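Local coordinates for exosome complex component Rrp42 (Pyrococcus abyssi, PDB 2PO1), which probably serves as a non-catalytic RNase PH-family subunit of the RNA-degrading exosome, contributing to the structure of the Rrp41 active site, at residues Asp149-Asp154 with Val209-Leu214; Thr200-Gly205 with Leu218-Lys223; Arg118-Leu123 with Lys194-Val199. One frame throughout, in Å; residues are numbered along the deposited sequence.

Interaction 1: residues Asp149-Asp154 with Val209-Leu214; sequences DGNLMD and VVDPSL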
ATOM      1  N   ASP C 149      -1.679 -25.462 -13.420  1.00 18.45           N
ATOM      2  CA  ASP C 149      -1.206 -26.224 -14.544  1.00 18.81           C
ATOM      3  C   ASP C 149      -2.124 -25.951 -15.702  1.00 18.89           C
ATOM      4  O   ASP C 149      -2.408 -26.854 -16.481  1.00 19.98           O
ATOM      5  CB  ASP C 149      -1.205 -27.712 -14.283  1.00 19.03           C
ATOM      6  CG  ASP C 149      -0.248 -28.449 -15.223  1.00 24.53           C
ATOM      7  OD1 ASP C 149      -0.464 -29.643 -15.531  1.00 24.92           O
ATOM      8  OD2 ASP C 149       0.768 -27.815 -15.632  1.00 25.20           O
ATOM      9  N   GLY C 150      -2.660 -24.757 -15.727  1.00 17.94           N
ATOM     10  CA  GLY C 150      -3.414 -24.296 -16.874  1.00 17.00           C
ATOM     11  C   GLY C 150      -4.884 -24.288 -16.599  1.00 16.69           C
ATOM     12  O   GLY C 150      -5.404 -25.074 -15.792  1.00 16.74           O
ATOM     13  N   ASN C 151      -5.600 -23.451 -17.353  1.00 16.29           N
ATOM     14  CA  ASN C 151      -7.025 -23.308 -17.170  1.00 15.18           C
ATOM     15  C   ASN C 151      -7.512 -22.979 -15.761  1.00 15.25           C
ATOM     16  O   ASN C 151      -8.431 -23.586 -15.265  1.00 17.43           O
ATOM     17  CB  ASN C 151      -7.805 -24.468 -17.862  1.00 17.48           C
ATOM     18  CG  ASN C 151      -9.216 -24.083 -18.163  1.00 17.08           C
ATOM     19  OD1 ASN C 151      -9.550 -22.898 -18.095  1.00 17.14           O
ATOM     20  ND2 ASN C 151     -10.063 -25.063 -18.563  1.00 15.19           N
ATOM     21  N   LEU C 152      -6.917 -21.948 -15.112  1.00 16.01           N
ATOM     22  CA  LEU C 152      -7.414 -21.497 -13.867  1.00 14.93           C
ATOM     23  C   LEU C 152      -8.861 -21.040 -13.980  1.00 16.18           C
ATOM     24  O   LEU C 152      -9.647 -21.254 -13.092  1.00 17.17           O
ATOM     25  CB  LEU C 152      -6.532 -20.327 -13.361  1.00 15.31           C
ATOM     26  CG  LEU C 152      -5.064 -20.658 -13.121  1.00 14.29           C
ATOM     27  CD1 LEU C 152      -4.313 -19.422 -12.635  1.00 17.05           C
ATOM     28  CD2 LEU C 152      -5.001 -21.832 -12.124  1.00 16.20           C
ATOM     29  N   MET C 153      -9.225 -20.354 -15.061  1.00 16.56           N
ATOM     30  CA  MET C 153     -10.536 -19.804 -15.144  1.00 16.01           C
ATOM     31  C   MET C 153     -11.607 -20.863 -14.930  1.00 16.62           C
ATOM     32  O   MET C 153     -12.494 -20.715 -14.086  1.00 15.79           O
ATOM     33  CB  MET C 153     -10.701 -19.132 -16.498  1.00 17.56           C
ATOM     34  CG  MET C 153     -12.062 -18.558 -16.630  1.00 19.76           C
ATOM     35  SD  MET C 153     -12.116 -16.981 -15.860  1.00 22.16           S
ATOM     36  CE  MET C 153     -11.093 -16.005 -16.988  1.00 22.47           C
ATOM     37  N   ASP C 154     -11.514 -21.977 -15.627  1.00 16.67           N
ATOM     38  CA  ASP C 154     -12.579 -22.966 -15.493  1.00 19.26           C
ATOM     39  C   ASP C 154     -12.479 -23.647 -14.162  1.00 19.02           C
ATOM     40  O   ASP C 154     -13.465 -23.914 -13.509  1.00 18.53           O
ATOM     41  CB  ASP C 154     -12.519 -24.013 -16.582  1.00 19.10           C
ATOM     42  CG  ASP C 154     -12.718 -23.437 -17.959  1.00 22.47           C
ATOM     43  OD1 ASP C 154     -12.777 -22.221 -18.054  1.00 20.56           O
ATOM     44  OD2 ASP C 154     -12.825 -24.205 -18.968  1.00 17.63           O
ATOM     45  N   VAL C 209      -8.851 -25.336 -28.627  1.00 24.05           N
ATOM     46  CA  VAL C 209      -8.669 -26.560 -27.884  1.00 23.58           C
ATOM     47  C   VAL C 209      -9.212 -26.204 -26.490  1.00 23.72           C
ATOM     48  O   VAL C 209      -8.816 -25.178 -25.880  1.00 21.31           O
ATOM     49  CB  VAL C 209      -7.168 -26.812 -27.969  1.00 24.33           C
ATOM     50  CG1 VAL C 209      -6.324 -26.356 -26.722  1.00 20.75           C
ATOM     51  CG2 VAL C 209      -6.764 -28.048 -28.695  1.00 26.14           C
ATOM     52  N   VAL C 210     -10.144 -26.996 -25.996  1.00 23.74           N
ATOM     53  CA  VAL C 210     -10.744 -26.683 -24.719  1.00 23.51           C
ATOM     54  C   VAL C 210      -9.828 -27.158 -23.587  1.00 22.68           C
ATOM     55  O   VAL C 210      -9.031 -28.108 -23.744  1.00 22.51           O
ATOM     56  CB  VAL C 210     -12.138 -27.305 -24.574  1.00 23.89           C
ATOM     57  CG1 VAL C 210     -12.003 -28.750 -24.377  1.00 26.71           C
ATOM     58  CG2 VAL C 210     -12.828 -26.741 -23.326  1.00 26.10           C
ATOM     59  N   ASP C 211      -9.940 -26.464 -22.458  1.00 21.01           N
ATOM     60  CA  ASP C 211      -9.184 -26.783 -21.251  1.00 19.87           C
ATOM     61  C   ASP C 211      -7.694 -26.905 -21.542  1.00 20.33           C
ATOM     62  O   ASP C 211      -7.140 -27.990 -21.407  1.00 21.01           O
ATOM     63  CB  ASP C 211      -9.699 -28.060 -20.623  1.00 20.08           C
ATOM     64  CG  ASP C 211      -8.994 -28.412 -19.338  1.00 20.52           C
ATOM     65  OD1 ASP C 211      -8.864 -29.627 -19.093  1.00 22.68           O
ATOM     66  OD2 ASP C 211      -8.587 -27.500 -18.578  1.00 18.59           O
ATOM     67  N   PRO C 212      -7.031 -25.761 -21.844  1.00 19.60           N
ATOM     68  CA  PRO C 212      -5.631 -25.729 -22.242  1.00 20.52           C
ATOM     69  C   PRO C 212      -4.822 -26.000 -20.991  1.00 20.97           C
ATOM     70  O   PRO C 212      -5.157 -25.472 -19.956  1.00 21.84           O
ATOM     71  CB  PRO C 212      -5.428 -24.257 -22.708  1.00 19.15           C
ATOM     72  CG  PRO C 212      -6.427 -23.468 -21.983  1.00 17.23           C
ATOM     73  CD  PRO C 212      -7.617 -24.404 -21.774  1.00 18.66           C
ATOM     74  N   SER C 213      -3.851 -26.880 -21.060  1.00 22.64           N
ATOM     75  CA  SER C 213      -2.906 -27.081 -19.957  1.00 21.80           C
ATOM     76  C   SER C 213      -1.941 -25.904 -20.015  1.00 21.03           C
ATOM     77  O   SER C 213      -1.970 -25.116 -20.960  1.00 20.24           O
ATOM     78  CB  SER C 213      -2.091 -28.328 -20.203  1.00 22.43           C
ATOM     79  OG  SER C 213      -1.364 -28.183 -21.428  1.00 23.05           O
ATOM     80  N   LEU C 214      -1.047 -25.818 -19.040  1.00 20.54           N
ATOM     81  CA  LEU C 214      -0.082 -24.721 -18.975  1.00 21.29           C
ATOM     82  C   LEU C 214       0.767 -24.733 -20.226  1.00 22.53           C
ATOM     83  O   LEU C 214       0.990 -23.689 -20.841  1.00 21.45           O
ATOM     84  CB  LEU C 214       0.814 -24.934 -17.787  1.00 21.27           C
ATOM     85  CG  LEU C 214       1.268 -23.812 -16.891  1.00 25.33           C
ATOM     86  CD1 LEU C 214       2.553 -24.333 -16.251  1.00 25.91           C
ATOM     87  CD2 LEU C 214       1.384 -22.487 -17.626  1.00 26.15           C
TER
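The amide of N151 and the carboxylate of D211 make the central polar link here. ND2 of N151 donates to D211 OD2 at 2.8 Å with an N-H...O angle of 160°; the oxygen lies in the amide plane, while the donor reaches the anti side of a carboxylate turned 47° from that amide. CG anti to the backbone N (chi1 -157°) sets the N151 amide where it meets D211. N151 CB rests 3.9 Å from CD of P212. The other N-H of ND2 goes to D154 OD2 at 2.9 Å, from above that carboxylate, and OD1 of N151 accepts from D154 N, so one amide caps the helix that starts at L152 and ties it to D211.

At the other end, L214 N makes a weak bond to D149 O (3.1 Å), and L214 CB lies 3.6 Å from D149 OD2. G150 fits between: a CB there would clash with L214 N and P212 O.

Around D211 stand two arginines: R37 pairs with OD2 and R31 with OD1. R37 also donates to the carbonyls of D149 and G150; D149 OD1 pairs with a basic side chain of another protein chain. Y36 OH bonds to D154 OD2, sharing that oxygen with N151. The arrangement is typical of an asparagine N-cap, here joining helix 152-166 to the turn between strand 207-210 and helix 214-219.

Interaction 2: residues Thr200-Gly205 with Leu218-Lys223; sequences TFAKIG and LVMDGK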
ATOM      1  N   THR C 200     -13.350 -22.813 -21.247  1.00 18.81           N
ATOM      2  CA  THR C 200     -12.313 -21.951 -21.780  1.00 18.14           C
ATOM      3  C   THR C 200     -11.558 -22.652 -22.878  1.00 19.10           C
ATOM      4  O   THR C 200     -11.275 -23.812 -22.773  1.00 18.72           O
ATOM      5  CB  THR C 200     -11.372 -21.517 -20.655  1.00 18.74           C
ATOM      6  OG1 THR C 200     -12.057 -20.569 -19.832  1.00 16.57           O
ATOM      7  CG2 THR C 200     -10.163 -20.919 -21.202  1.00 14.27           C
ATOM      8  N   PHE C 201     -11.329 -21.947 -23.979  1.00 20.24           N
ATOM      9  CA  PHE C 201     -10.600 -22.480 -25.139  1.00 21.09           C
ATOM     10  C   PHE C 201      -9.326 -21.687 -25.340  1.00 21.37           C
ATOM     11  O   PHE C 201      -9.331 -20.466 -25.168  1.00 23.52           O
ATOM     12  CB  PHE C 201     -11.453 -22.368 -26.426  1.00 20.73           C
ATOM     13  CG  PHE C 201     -12.799 -23.028 -26.304  1.00 22.49           C
ATOM     14  CD1 PHE C 201     -13.825 -22.428 -25.556  1.00 23.73           C
ATOM     15  CD2 PHE C 201     -13.032 -24.258 -26.900  1.00 24.24           C
ATOM     16  CE1 PHE C 201     -15.061 -23.068 -25.402  1.00 22.81           C
ATOM     17  CE2 PHE C 201     -14.276 -24.894 -26.751  1.00 25.69           C
ATOM     18  CZ  PHE C 201     -15.275 -24.303 -25.995  1.00 21.10           C
ATOM     19  N   ALA C 202      -8.249 -22.369 -25.732  1.00 22.70           N
ATOM     20  CA  ALA C 202      -7.030 -21.705 -26.204  1.00 22.61           C
ATOM     21  C   ALA C 202      -7.091 -21.740 -27.709  1.00 23.59           C
ATOM     22  O   ALA C 202      -7.403 -22.757 -28.278  1.00 23.23           O
ATOM     23  CB  ALA C 202      -5.819 -22.452 -25.722  1.00 23.55           C
ATOM     24  N   LYS C 203      -6.847 -20.611 -28.356  1.00 23.25           N
ATOM     25  CA  LYS C 203      -6.630 -20.641 -29.774  1.00 23.75           C
ATOM     26  C   LYS C 203      -5.133 -20.791 -29.987  1.00 24.95           C
ATOM     27  O   LYS C 203      -4.327 -19.959 -29.514  1.00 24.93           O
ATOM     28  CB  LYS C 203      -7.147 -19.372 -30.423  1.00 24.86           C
ATOM     29  CG  LYS C 203      -6.803 -19.234 -31.883  1.00 25.77           C
ATOM     30  CD  LYS C 203      -7.747 -18.248 -32.541  1.00 27.71           C
ATOM     31  CE  LYS C 203      -7.423 -18.126 -34.021  1.00 24.43           C
ATOM     32  NZ  LYS C 203      -8.418 -17.200 -34.631  1.00 27.51           N
ATOM     33  N   ILE C 204      -4.762 -21.874 -30.661  1.00 26.63           N
ATOM     34  CA  ILE C 204      -3.368 -22.153 -31.049  1.00 27.69           C
ATOM     35  C   ILE C 204      -3.324 -22.304 -32.561  1.00 29.34           C
ATOM     36  O   ILE C 204      -3.865 -23.262 -33.113  1.00 30.44           O
ATOM     37  CB  ILE C 204      -2.855 -23.420 -30.358  1.00 27.20           C
ATOM     38  CG1 ILE C 204      -3.127 -23.324 -28.850  1.00 25.91           C
ATOM     39  CG2 ILE C 204      -1.386 -23.669 -30.705  1.00 30.02           C
ATOM     40  CD1 ILE C 204      -2.734 -24.574 -28.027  1.00 26.03           C
ATOM     41  N   GLY C 205      -2.710 -21.333 -33.229  1.00 29.66           N
ATOM     42  CA  GLY C 205      -2.846 -21.214 -34.669  1.00 32.14           C
ATOM     43  C   GLY C 205      -4.319 -21.068 -35.023  1.00 33.24           C
ATOM     44  O   GLY C 205      -5.007 -20.183 -34.510  1.00 32.89           O
ATOM     45  N   LEU C 218       1.100 -21.733 -22.612  1.00 21.99           N
ATOM     46  CA  LEU C 218       2.397 -21.159 -22.984  1.00 23.77           C
ATOM     47  C   LEU C 218       2.532 -20.850 -24.457  1.00 23.32           C
ATOM     48  O   LEU C 218       3.194 -19.896 -24.824  1.00 23.95           O
ATOM     49  CB  LEU C 218       3.569 -21.981 -22.455  1.00 24.26           C
ATOM     50  CG  LEU C 218       3.673 -21.954 -20.929  1.00 28.48           C
ATOM     51  CD1 LEU C 218       4.697 -22.969 -20.442  1.00 33.26           C
ATOM     52  CD2 LEU C 218       4.012 -20.546 -20.355  1.00 31.65           C
ATOM     53  N   VAL C 219       1.867 -21.607 -25.322  1.00 23.86           N
ATOM     54  CA  VAL C 219       2.007 -21.398 -26.740  1.00 24.34           C
ATOM     55  C   VAL C 219       0.761 -20.820 -27.417  1.00 25.11           C
ATOM     56  O   VAL C 219       0.769 -20.598 -28.609  1.00 25.64           O
ATOM     57  CB  VAL C 219       2.401 -22.728 -27.434  1.00 26.93           C
ATOM     58  CG1 VAL C 219       3.465 -23.462 -26.600  1.00 28.83           C
ATOM     59  CG2 VAL C 219       1.195 -23.597 -27.671  1.00 24.81           C
ATOM     60  N   MET C 220      -0.314 -20.562 -26.677  1.00 23.78           N
ATOM     61  CA  MET C 220      -1.529 -20.163 -27.329  1.00 24.03           C
ATOM     62  C   MET C 220      -1.421 -18.760 -27.892  1.00 24.17           C
ATOM     63  O   MET C 220      -0.622 -17.935 -27.438  1.00 23.18           O
ATOM     64  CB  MET C 220      -2.712 -20.234 -26.348  1.00 23.43           C
ATOM     65  CG  MET C 220      -2.592 -19.273 -25.209  1.00 20.50           C
ATOM     66  SD  MET C 220      -3.961 -19.438 -24.121  1.00 22.17           S
ATOM     67  CE  MET C 220      -3.368 -18.292 -22.877  1.00 18.56           C
ATOM     68  N   ASP C 221      -2.271 -18.487 -28.855  1.00 24.74           N
ATOM     69  CA  ASP C 221      -2.358 -17.170 -29.404  1.00 26.84           C
ATOM     70  C   ASP C 221      -3.246 -16.348 -28.533  1.00 25.71           C
ATOM     71  O   ASP C 221      -2.948 -15.205 -28.238  1.00 27.06           O
ATOM     72  CB  ASP C 221      -2.929 -17.253 -30.812  1.00 29.59           C
ATOM     73  CG  ASP C 221      -1.905 -17.721 -31.778  1.00 33.19           C
ATOM     74  OD1 ASP C 221      -0.857 -17.056 -31.872  1.00 38.83           O
ATOM     75  OD2 ASP C 221      -2.098 -18.775 -32.377  1.00 39.85           O
ATOM     76  N   GLY C 222      -4.332 -16.948 -28.079  1.00 24.78           N
ATOM     77  CA  GLY C 222      -5.342 -16.208 -27.331  1.00 22.92           C
ATOM     78  C   GLY C 222      -6.275 -17.206 -26.697  1.00 22.29           C
ATOM     79  O   GLY C 222      -6.085 -18.411 -26.827  1.00 21.35           O
ATOM     80  N   LYS C 223      -7.291 -16.704 -25.997  1.00 21.16           N
ATOM     81  CA  LYS C 223      -8.085 -17.594 -25.184  1.00 20.63           C
ATOM     82  C   LYS C 223      -9.429 -16.967 -25.076  1.00 19.52           C
ATOM     83  O   LYS C 223      -9.545 -15.766 -25.215  1.00 18.66           O
ATOM     84  CB  LYS C 223      -7.423 -17.679 -23.825  1.00 19.54           C
ATOM     85  CG  LYS C 223      -8.248 -18.211 -22.718  1.00 22.27           C
ATOM     86  CD  LYS C 223      -7.377 -18.255 -21.481  1.00 24.22           C
ATOM     87  CE  LYS C 223      -6.831 -19.637 -21.336  1.00 27.90           C
ATOM     88  NZ  LYS C 223      -6.125 -19.910 -20.074  1.00 27.60           N
TER
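K203 and G222 form the antiparallel hydrogen-bonded pair of this contact, with K203 N donating to G222 O at 2.8 Å from above the carbonyl plane. The carbonyl of K203 serves two donors. D221 N reaches it at 2.6 Å, nearly along the C=O axis, whereas G222 N adds a weak bond at 3.3 Å. With both D221 and G222 facing one residue, the pairing is a classic beta bulge, placed where the chain leaves helix 214-219 and enters strand 222-228 of the four-stranded antiparallel sheet.

D221 also accepts through OD2 from G205 N, just past the end of strand 197-204, at 2.8 Å and met head-on. That oxygen has a second, charged partner in R15, whose guanidinium also binds V219 O, so helix 13-23 helps hold the turn. G205 itself has a positive phi, which favours glycine.

A202 and K223 form the neighbouring non-hydrogen-bonded pair, where CA-H...O contacts lie between the strands: K223 CA is 3.1 Å from F201 O. Backbone bonding resumes between F201 and I224. The methylenes of K223 pass obliquely over T200, CE coming within 3.6 Å of CG2; a bend at chi3 (-97°) places CE there, and the ammonium ends in a salt bridge with E217. The K203 chain runs away from this contact to E249 and A244 O, while T200 OG1 is bonded to T225. Apolar contacts fill the same side as A202: its CB touches M220 CB at 3.9 Å, and I204 CG2 meets V219 CG2 at 4.0 Å.

Interaction 3: residues Arg118-Leu123 with Lys194-Val199; sequences RESKAL and KIPVPV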
ATOM      1  N   ARG C 118     -22.719 -13.724 -10.712  1.00 19.48           N
ATOM      2  CA  ARG C 118     -23.547 -12.596 -10.509  1.00 18.41           C
ATOM      3  C   ARG C 118     -24.586 -12.457 -11.616  1.00 19.69           C
ATOM      4  O   ARG C 118     -25.759 -12.244 -11.352  1.00 21.69           O
ATOM      5  CB  ARG C 118     -22.680 -11.320 -10.453  1.00 16.93           C
ATOM      6  CG  ARG C 118     -23.423 -10.112 -10.001  1.00 17.16           C
ATOM      7  CD  ARG C 118     -22.432  -8.965  -9.889  1.00 17.88           C
ATOM      8  NE  ARG C 118     -21.380  -9.373  -8.946  1.00 14.57           N
ATOM      9  CZ  ARG C 118     -21.502  -9.296  -7.623  1.00 20.13           C
ATOM     10  NH1 ARG C 118     -22.582  -8.786  -7.059  1.00 16.83           N
ATOM     11  NH2 ARG C 118     -20.540  -9.750  -6.866  1.00 14.23           N
ATOM     12  N   GLU C 119     -24.159 -12.503 -12.849  1.00 19.30           N
ATOM     13  CA  GLU C 119     -25.033 -12.008 -13.907  1.00 22.79           C
ATOM     14  C   GLU C 119     -26.002 -13.082 -14.300  1.00 22.79           C
ATOM     15  O   GLU C 119     -27.010 -12.832 -14.983  1.00 25.95           O
ATOM     16  CB  GLU C 119     -24.208 -11.526 -15.093  1.00 24.04           C
ATOM     17  CG  GLU C 119     -23.384 -10.263 -14.810  1.00 25.66           C
ATOM     18  CD  GLU C 119     -24.220  -9.119 -14.349  1.00 33.29           C
ATOM     19  OE1 GLU C 119     -23.786  -8.434 -13.387  1.00 36.38           O
ATOM     20  OE2 GLU C 119     -25.318  -8.929 -14.934  1.00 40.93           O
ATOM     21  N   SER C 120     -25.734 -14.296 -13.854  1.00 21.16           N
ATOM     22  CA  SER C 120     -26.716 -15.332 -14.081  1.00 23.11           C
ATOM     23  C   SER C 120     -27.649 -15.395 -12.862  1.00 24.11           C
ATOM     24  O   SER C 120     -28.524 -16.220 -12.839  1.00 23.91           O
ATOM     25  CB  SER C 120     -26.068 -16.674 -14.234  1.00 21.20           C
ATOM     26  OG  SER C 120     -25.361 -16.924 -13.037  1.00 25.95           O
ATOM     27  N   LYS C 121     -27.371 -14.583 -11.832  1.00 23.42           N
ATOM     28  CA  LYS C 121     -28.044 -14.666 -10.548  1.00 25.25           C
ATOM     29  C   LYS C 121     -27.982 -16.073  -9.969  1.00 24.74           C
ATOM     30  O   LYS C 121     -28.914 -16.533  -9.301  1.00 26.18           O
ATOM     31  CB  LYS C 121     -29.456 -14.184 -10.713  1.00 26.47           C
ATOM     32  CG  LYS C 121     -29.514 -12.705 -11.027  1.00 30.97           C
ATOM     33  CD  LYS C 121     -30.918 -12.231 -10.689  1.00 40.60           C
ATOM     34  CE  LYS C 121     -30.972 -10.737 -10.453  1.00 46.58           C
ATOM     35  NZ  LYS C 121     -31.390 -10.035 -11.710  1.00 49.42           N
ATOM     36  N   ALA C 122     -26.869 -16.745 -10.225  1.00 21.74           N
ATOM     37  CA  ALA C 122     -26.688 -18.095  -9.724  1.00 22.31           C
ATOM     38  C   ALA C 122     -26.704 -18.075  -8.224  1.00 22.43           C
ATOM     39  O   ALA C 122     -27.188 -18.996  -7.622  1.00 24.43           O
ATOM     40  CB  ALA C 122     -25.385 -18.707 -10.250  1.00 20.72           C
ATOM     41  N   LEU C 123     -26.165 -17.017  -7.618  1.00 21.48           N
ATOM     42  CA  LEU C 123     -26.373 -16.807  -6.202  1.00 22.47           C
ATOM     43  C   LEU C 123     -27.398 -15.731  -6.197  1.00 23.67           C
ATOM     44  O   LEU C 123     -27.112 -14.582  -6.591  1.00 24.41           O
ATOM     45  CB  LEU C 123     -25.160 -16.240  -5.520  1.00 22.44           C
ATOM     46  CG  LEU C 123     -24.806 -16.593  -4.070  1.00 23.41           C
ATOM     47  CD1 LEU C 123     -24.023 -15.467  -3.448  1.00 22.76           C
ATOM     48  CD2 LEU C 123     -25.925 -17.026  -3.275  1.00 19.88           C
ATOM     49  N   LYS C 194     -28.666 -21.322 -10.177  1.00 30.13           N
ATOM     50  CA  LYS C 194     -28.189 -21.683 -11.497  1.00 30.37           C
ATOM     51  C   LYS C 194     -26.810 -22.244 -11.295  1.00 28.62           C
ATOM     52  O   LYS C 194     -26.205 -22.043 -10.233  1.00 27.97           O
ATOM     53  CB  LYS C 194     -28.213 -20.449 -12.403  1.00 30.39           C
ATOM     54  CG  LYS C 194     -29.495 -20.399 -13.226  1.00 35.83           C
ATOM     55  CD  LYS C 194     -29.787 -19.000 -13.683  1.00 39.62           C
ATOM     56  CE  LYS C 194     -31.294 -18.692 -13.550  1.00 42.48           C
ATOM     57  NZ  LYS C 194     -31.303 -17.364 -12.768  1.00 43.71           N
ATOM     58  N   ILE C 195     -26.315 -22.989 -12.281  1.00 28.06           N
ATOM     59  CA  ILE C 195     -24.964 -23.525 -12.178  1.00 26.41           C
ATOM     60  C   ILE C 195     -24.070 -23.116 -13.352  1.00 25.89           C
ATOM     61  O   ILE C 195     -23.733 -23.946 -14.170  1.00 26.42           O
ATOM     62  CB  ILE C 195     -24.930 -25.071 -11.927  1.00 27.04           C
ATOM     63  CG1 ILE C 195     -25.727 -25.408 -10.696  1.00 25.29           C
ATOM     64  CG2 ILE C 195     -23.473 -25.579 -11.706  1.00 24.20           C
ATOM     65  CD1 ILE C 195     -26.285 -26.801 -10.744  1.00 29.50           C
ATOM     66  N   PRO C 196     -23.652 -21.841 -13.397  1.00 24.62           N
ATOM     67  CA  PRO C 196     -22.783 -21.375 -14.456  1.00 24.23           C
ATOM     68  C   PRO C 196     -21.423 -22.043 -14.339  1.00 23.54           C
ATOM     69  O   PRO C 196     -20.908 -22.227 -13.223  1.00 24.03           O
ATOM     70  CB  PRO C 196     -22.661 -19.872 -14.161  1.00 23.29           C
ATOM     71  CG  PRO C 196     -22.852 -19.772 -12.696  1.00 23.21           C
ATOM     72  CD  PRO C 196     -23.922 -20.763 -12.424  1.00 24.00           C
ATOM     73  N   VAL C 197     -20.871 -22.421 -15.491  1.00 23.67           N
ATOM     74  CA  VAL C 197     -19.627 -23.172 -15.587  1.00 22.76           C
ATOM     75  C   VAL C 197     -18.853 -22.458 -16.671  1.00 21.58           C
ATOM     76  O   VAL C 197     -19.382 -22.275 -17.764  1.00 23.13           O
ATOM     77  CB  VAL C 197     -19.925 -24.651 -15.988  1.00 23.49           C
ATOM     78  CG1 VAL C 197     -18.665 -25.362 -16.406  1.00 24.27           C
ATOM     79  CG2 VAL C 197     -20.553 -25.391 -14.826  1.00 23.90           C
ATOM     80  N   PRO C 198     -17.627 -21.971 -16.364  1.00 20.19           N
ATOM     81  CA  PRO C 198     -16.916 -21.387 -17.509  1.00 19.87           C
ATOM     82  C   PRO C 198     -16.305 -22.509 -18.291  1.00 20.59           C
ATOM     83  O   PRO C 198     -15.805 -23.498 -17.703  1.00 20.51           O
ATOM     84  CB  PRO C 198     -15.803 -20.532 -16.888  1.00 16.72           C
ATOM     85  CG  PRO C 198     -15.930 -20.669 -15.419  1.00 18.67           C
ATOM     86  CD  PRO C 198     -16.823 -21.884 -15.126  1.00 19.09           C
ATOM     87  N   VAL C 199     -16.389 -22.397 -19.612  1.00 19.89           N
ATOM     88  CA  VAL C 199     -15.588 -23.278 -20.414  1.00 19.79           C
ATOM     89  C   VAL C 199     -14.621 -22.435 -21.214  1.00 19.05           C
ATOM     90  O   VAL C 199     -15.026 -21.459 -21.802  1.00 22.27           O
ATOM     91  CB  VAL C 199     -16.499 -24.128 -21.291  1.00 20.65           C
ATOM     92  CG1 VAL C 199     -15.684 -24.876 -22.269  1.00 21.23           C
ATOM     93  CG2 VAL C 199     -17.350 -25.080 -20.377  1.00 17.31           C
TER
HETATM   94  O   HOH W   1     -31.509 -16.902 -10.021  1.00 47.25           O
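A122 and P196 form the tight half of this contact. The methyl carbon CB of A122 presses on CD of the proline ring at 3.3 Å, closer than carbons usually sit, and lies 3.7 Å from CG of the same ring. S120 OG approaches the ring from the residue two places earlier, 3.8 Å from P196 CG. That oxygen stands between the backbone N and the carbonyl carbon (chi1 60°), and its hydroxyl bonds back to the end of helix 104-118, chiefly to G116 O, with I117 O also a partner. K194 CB closes the group at 4.0 Å from A122 CB. The fit has a price: K194 O, near the alanine methyl, and K194 N are buried with no partner.

The other half is looser and wetter. Here K194 extends past A122, its chain bent at chi3 and chi4, and NZ donates to S120 O at 3.0 Å, tilted 19° from the carbonyl plane. A water accepts from the same NZ and donates to K121 O, bridging the lysine to the next carbonyl of the turn. K121 itself is exposed, and K121 CB stays 4.2 Å from K194 NZ. S120 and K194 each meet an aromatic side chain of another protein's chain, while R118 and E119 each pack against a sugar of the bound RNA.

K121 takes a positive phi and ends helix 104-118 in a Schellman motif; S120 O and A122 CB, from the residues before and after it, face the 194-199 segment. I117 of that helix underlies both A122 and P196, I161 of helix 152-166 also touches the proline, and beyond it the chain enters strand 197-204, where V197 packs on helix 247-275.

From the N terminus, the chain first reaches 118-123, at the end of helix 104-118, and interaction 3 closes a loop of 70 intervening residues when 194-199 returns to it. Within that span lies 149-154, which closes a loop of 54 intervening residues with 209-214, so interactions 1 and 3 cross. Strand 197-204 continues directly from interaction 3 into interaction 2, which closes a short loop of 12 residues through strand 207-210 and helix 214-219; interactions 1 and 2 also cross, touching where D154 OD1 meets T200 OG1. Interactions 3 and 2 hold the two ends of strand 197-204, while interaction 1 joins helix 152-166 to the turn after strand 207-210.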